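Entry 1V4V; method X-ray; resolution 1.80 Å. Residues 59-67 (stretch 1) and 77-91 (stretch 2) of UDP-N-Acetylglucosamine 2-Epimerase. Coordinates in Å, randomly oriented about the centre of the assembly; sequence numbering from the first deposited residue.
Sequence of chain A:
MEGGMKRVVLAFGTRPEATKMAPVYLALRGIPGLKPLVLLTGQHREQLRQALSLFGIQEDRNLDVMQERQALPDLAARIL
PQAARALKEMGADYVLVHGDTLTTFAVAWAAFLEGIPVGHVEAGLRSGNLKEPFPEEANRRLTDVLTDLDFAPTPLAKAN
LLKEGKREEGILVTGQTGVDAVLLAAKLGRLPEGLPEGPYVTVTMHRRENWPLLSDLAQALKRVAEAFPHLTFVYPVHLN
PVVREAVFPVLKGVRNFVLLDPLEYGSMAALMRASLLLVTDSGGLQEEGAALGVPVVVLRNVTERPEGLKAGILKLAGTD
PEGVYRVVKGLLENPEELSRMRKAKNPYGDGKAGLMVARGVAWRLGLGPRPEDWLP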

# COMPACT_ATOMS: atom_id res chain seq x y z
N GLU A 59 6.17 10.91 -25.04
CA GLU A 59 6.60 9.97 -24.01
C GLU A 59 8.07 9.64 -24.23
O GLU A 59 8.58 9.77 -25.35
CB GLU A 59 5.76 8.69 -24.02
CG GLU A 59 6.29 7.53 -24.86
CD GLU A 59 5.91 7.64 -26.32
OE1 GLU A 59 6.14 6.67 -27.07
OE2 GLU A 59 5.38 8.70 -26.72
N ASP A 60 8.74 9.21 -23.17
CA ASP A 60 10.15 8.86 -23.24
C ASP A 60 10.37 7.36 -23.30
O ASP A 60 11.35 6.89 -23.87
CB ASP A 60 10.88 9.45 -22.04
CG ASP A 60 10.93 10.96 -22.07
OD1 ASP A 60 11.72 11.51 -22.86
OD2 ASP A 60 10.17 11.60 -21.32
N ARG A 61 9.43 6.61 -22.72
CA ARG A 61 9.54 5.15 -22.71
C ARG A 61 8.16 4.53 -22.52
O ARG A 61 7.24 5.18 -22.03
CB ARG A 61 10.48 4.72 -21.58
CG ARG A 61 10.77 3.23 -21.52
CD ARG A 61 12.11 2.98 -20.84
NE ARG A 61 12.35 1.56 -20.58
CZ ARG A 61 13.53 1.05 -20.27
NH1 ARG A 61 14.60 1.84 -20.19
NH2 ARG A 61 13.66 -0.25 -20.03
N ASN A 62 8.02 3.27 -22.94
CA ASN A 62 6.75 2.56 -22.82
C ASN A 62 6.98 1.17 -22.25
O ASN A 62 7.98 0.52 -22.58
CB ASN A 62 6.08 2.40 -24.19
CG ASN A 62 5.87 3.72 -24.90
OD1 ASN A 62 6.82 4.37 -25.33
ND2 ASN A 62 4.61 4.12 -25.02
N LEU A 63 6.07 0.70 -21.41
CA LEU A 63 6.19 -0.65 -20.87
C LEU A 63 5.54 -1.57 -21.90
O LEU A 63 4.75 -1.12 -22.73
CB LEU A 63 5.47 -0.78 -19.53
CG LEU A 63 6.02 0.04 -18.37
CD1 LEU A 63 5.29 -0.34 -17.08
CD2 LEU A 63 7.52 -0.22 -18.22
N ASP A 64 5.87 -2.86 -21.86
CA ASP A 64 5.31 -3.82 -22.80
C ASP A 64 4.12 -4.49 -22.14
O ASP A 64 4.27 -5.35 -21.27
CB ASP A 64 6.38 -4.85 -23.18
CG ASP A 64 5.94 -5.77 -24.30
OD1 ASP A 64 6.82 -6.37 -24.95
OD2 ASP A 64 4.72 -5.90 -24.52
N VAL A 65 2.92 -4.08 -22.55
CA VAL A 65 1.69 -4.61 -21.97
C VAL A 65 0.80 -5.32 -22.98
O VAL A 65 0.59 -4.84 -24.09
CB VAL A 65 0.88 -3.46 -21.32
CG1 VAL A 65 -0.41 -4.00 -20.72
CG2 VAL A 65 1.72 -2.78 -20.24
N MSE A 66 0.28 -6.49 -22.59
CA MSE A 66 -0.59 -7.27 -23.46
C MSE A 66 -1.88 -6.50 -23.72
O MSE A 66 -2.29 -5.66 -22.92
CB MSE A 66 -0.94 -8.61 -22.80
CG MSE A 66 0.24 -9.46 -22.34
SE MSE A 66 -0.30 -11.14 -21.50
CE MSE A 66 -2.18 -10.79 -21.29
N GLN A 67 -2.53 -6.77 -24.85
CA GLN A 67 -3.79 -6.10 -25.18
C GLN A 67 -4.96 -6.88 -24.60
O GLN A 67 -5.98 -6.30 -24.22
CB GLN A 67 -3.96 -5.99 -26.70
CG GLN A 67 -4.03 -4.57 -27.22
CD GLN A 67 -2.70 -3.85 -27.15
OE1 GLN A 67 -2.61 -2.65 -27.41
NE2 GLN A 67 -1.64 -4.58 -26.80
N ALA A 77 2.41 -9.09 -12.02
CA ALA A 77 3.68 -9.76 -12.22
C ALA A 77 4.33 -9.32 -13.54
O ALA A 77 5.55 -9.23 -13.63
CB ALA A 77 3.48 -11.27 -12.23
N ARG A 78 3.49 -9.04 -14.53
CA ARG A 78 3.97 -8.60 -15.85
C ARG A 78 4.53 -7.18 -15.79
O ARG A 78 5.51 -6.85 -16.46
CB ARG A 78 2.82 -8.66 -16.86
CG ARG A 78 3.15 -8.09 -18.23
CD ARG A 78 3.24 -9.19 -19.27
NE ARG A 78 3.69 -8.68 -20.57
CZ ARG A 78 4.04 -9.45 -21.59
NH1 ARG A 78 3.98 -10.77 -21.48
NH2 ARG A 78 4.45 -8.91 -22.73
N ILE A 79 3.90 -6.34 -14.97
CA ILE A 79 4.31 -4.95 -14.84
C ILE A 79 5.53 -4.69 -13.94
O ILE A 79 6.44 -3.97 -14.32
CB ILE A 79 3.15 -4.08 -14.28
CG1 ILE A 79 1.98 -4.08 -15.26
CG2 ILE A 79 3.64 -2.67 -13.96
CD1 ILE A 79 2.30 -3.50 -16.63
N LEU A 80 5.52 -5.30 -12.76
CA LEU A 80 6.58 -5.06 -11.78
C LEU A 80 8.05 -5.06 -12.21
O LEU A 80 8.74 -4.07 -12.01
CB LEU A 80 6.40 -6.03 -10.60
CG LEU A 80 7.23 -5.71 -9.36
CD1 LEU A 80 6.87 -4.31 -8.85
CD2 LEU A 80 6.96 -6.75 -8.27
N PRO A 81 8.54 -6.16 -12.81
CA PRO A 81 9.95 -6.21 -13.22
C PRO A 81 10.34 -5.18 -14.28
O PRO A 81 11.35 -4.49 -14.13
CB PRO A 81 10.12 -7.64 -13.72
CG PRO A 81 9.05 -8.41 -12.99
CD PRO A 81 7.88 -7.45 -13.08
N GLN A 82 9.57 -5.11 -15.35
CA GLN A 82 9.90 -4.17 -16.41
C GLN A 82 9.76 -2.72 -15.96
O GLN A 82 10.43 -1.85 -16.50
CB GLN A 82 9.05 -4.44 -17.65
CG GLN A 82 7.56 -4.20 -17.48
CD GLN A 82 6.82 -4.38 -18.79
OE1 GLN A 82 7.23 -3.86 -19.83
NE2 GLN A 82 5.72 -5.12 -18.74
N ALA A 83 8.89 -2.47 -14.98
CA ALA A 83 8.72 -1.10 -14.48
C ALA A 83 9.95 -0.72 -13.67
O ALA A 83 10.47 0.39 -13.79
CB ALA A 83 7.47 -1.00 -13.60
N ALA A 84 10.42 -1.64 -12.83
CA ALA A 84 11.60 -1.39 -12.01
C ALA A 84 12.81 -1.10 -12.90
O ALA A 84 13.58 -0.19 -12.63
CB ALA A 84 11.89 -2.60 -11.13
N ARG A 85 12.96 -1.90 -13.95
CA ARG A 85 14.08 -1.74 -14.87
C ARG A 85 13.99 -0.42 -15.63
O ARG A 85 14.99 0.27 -15.81
CB ARG A 85 14.13 -2.91 -15.87
CG ARG A 85 15.30 -2.82 -16.85
CD ARG A 85 15.55 -4.13 -17.59
NE ARG A 85 14.36 -4.63 -18.28
CZ ARG A 85 13.51 -5.51 -17.76
NH1 ARG A 85 13.72 -6.01 -16.55
NH2 ARG A 85 12.46 -5.90 -18.45
N ALA A 86 12.79 -0.08 -16.08
CA ALA A 86 12.58 1.16 -16.82
C ALA A 86 12.91 2.39 -15.96
O ALA A 86 13.55 3.33 -16.44
CB ALA A 86 11.13 1.25 -17.33
N LEU A 87 12.48 2.38 -14.70
CA LEU A 87 12.73 3.52 -13.83
C LEU A 87 14.22 3.67 -13.52
O LEU A 87 14.73 4.79 -13.40
CB LEU A 87 11.93 3.40 -12.54
CG LEU A 87 10.41 3.41 -12.75
CD1 LEU A 87 9.70 3.19 -11.41
CD2 LEU A 87 9.98 4.74 -13.38
N LYS A 88 14.90 2.54 -13.39
CA LYS A 88 16.33 2.54 -13.09
C LYS A 88 17.13 3.00 -14.31
O LYS A 88 18.04 3.82 -14.19
CB LYS A 88 16.76 1.14 -12.66
CG LYS A 88 18.13 1.06 -12.02
CD LYS A 88 18.47 -0.37 -11.64
CE LYS A 88 19.85 -0.48 -11.00
NZ LYS A 88 20.22 -1.89 -10.71
N GLU A 89 16.77 2.48 -15.48
CA GLU A 89 17.46 2.83 -16.72
C GLU A 89 17.21 4.28 -17.13
O GLU A 89 18.04 4.89 -17.81
CB GLU A 89 17.05 1.88 -17.84
CG GLU A 89 17.51 0.44 -17.63
CD GLU A 89 17.12 -0.49 -18.76
OE1 GLU A 89 17.49 -1.69 -18.70
OE2 GLU A 89 16.46 -0.04 -19.72
N MSE A 90 16.06 4.82 -16.74
CA MSE A 90 15.73 6.21 -17.06
C MSE A 90 16.41 7.15 -16.06
O MSE A 90 16.37 8.37 -16.23
CB MSE A 90 14.21 6.43 -17.01
CG MSE A 90 13.44 5.72 -18.10
SE MSE A 90 11.51 5.72 -17.76
CE MSE A 90 11.05 7.34 -18.72
N GLY A 91 17.02 6.57 -15.03
CA GLY A 91 17.72 7.36 -14.02
C GLY A 91 16.83 8.22 -13.14
O GLY A 91 17.23 9.29 -12.68
O HOH W 1 11.68 -1.98 -18.90

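Leu63 forms the apolar centre of the contact between the first stretch, residues 59-67, extended through 61-66 with strand assigned at 61-62, and the helix of the second stretch. Its CA-to-CB bond points toward the helix, and with chi1 m and chi2 t the isobutyl group lies across successive turns: CD1 is 4.2 Å from Ile79 CG2 and 4.2 Å from Ala83 CB, while CD2 is 4.0 Å from Ala86 CB. Leu63 meets the helix at the two alanines and comes close to its backbone, with Leu63 CD2 4.0 Å from Ala83 CA. Val65, two residues on, extends this apolar patch. Its CA-to-CB bond points away from the helix, yet Val65 CG2 still reaches Ile79 CD1 at 3.7 Å, because the isoleucine starts sideways and its end comes nearer.

The backbones run in opposite directions along the contact. Arg61 lies nearest Ala86 (CA to CA 7.7 Å), Leu63 nearest Gln82 (CA to CA 6.8 Å) and Val65 nearest Ile79 (CA to CA 7.6 Å), so each two-residue step along the extended chain answers to three or four residues of helix, about one turn. The helix is kinked at Pro81, whose ring nitrogen carries no hydrogen to bond to the preceding turn; regular bonding resumes from Ala83 N to Ile79 O (2.9 Å). After Met90 the chain leaves helical geometry at Gly91, where a positive phi closes a Schellman motif.

Beside the leucine, Gln82 binds the backbone of the extended segment through both ends of its amide. Asp64 N donates to Gln82 OE1 at 2.6 Å, and Gln82 NE2 donates to Asp64 O at 2.9 Å, both nearly straight. The side-chain amide thus satisfies the NH and CO of one residue, much as a neighbouring strand might. The second hydrogen of the amide is also used: Gln82 NE2 donates to Arg78 O at 2.9 Å, tying the side chain back to its own helix.

Arg78 adds to the grip on Asp64. Its NE makes a weak hydrogen bond to Asp64 O at 3.5 Å, at the edge of the guanidinium, and Arg78 NH2 forms a long salt bridge with Asp64 OD2, also 3.5 Å. Met66, a selenomethionine, covers one face of the same group, with Met66 CG 3.9 Å from Arg78 CZ.

At the other end, Arg61 reaches across the helix, extended with chi1 to chi3 all t. Ala86 CB sits over one face of its guanidinium, 3.5 Å from Arg61 NE, while Glu89 binds at the edge: Arg61 NH1 and NH2 both donate to Glu89 OE2, at 2.7 and 2.8 Å, a salt bridge with one carboxylate oxygen shared by two nitrogens. A water accepts from Arg61 NH2 (2.9 Å) and donates to Gln82 O (2.7 Å), linking the arginine to the helix backbone. Met90, also a selenomethionine, finishes this border, its CE 3.9 Å from both Arg61 CB and Asp60 CB.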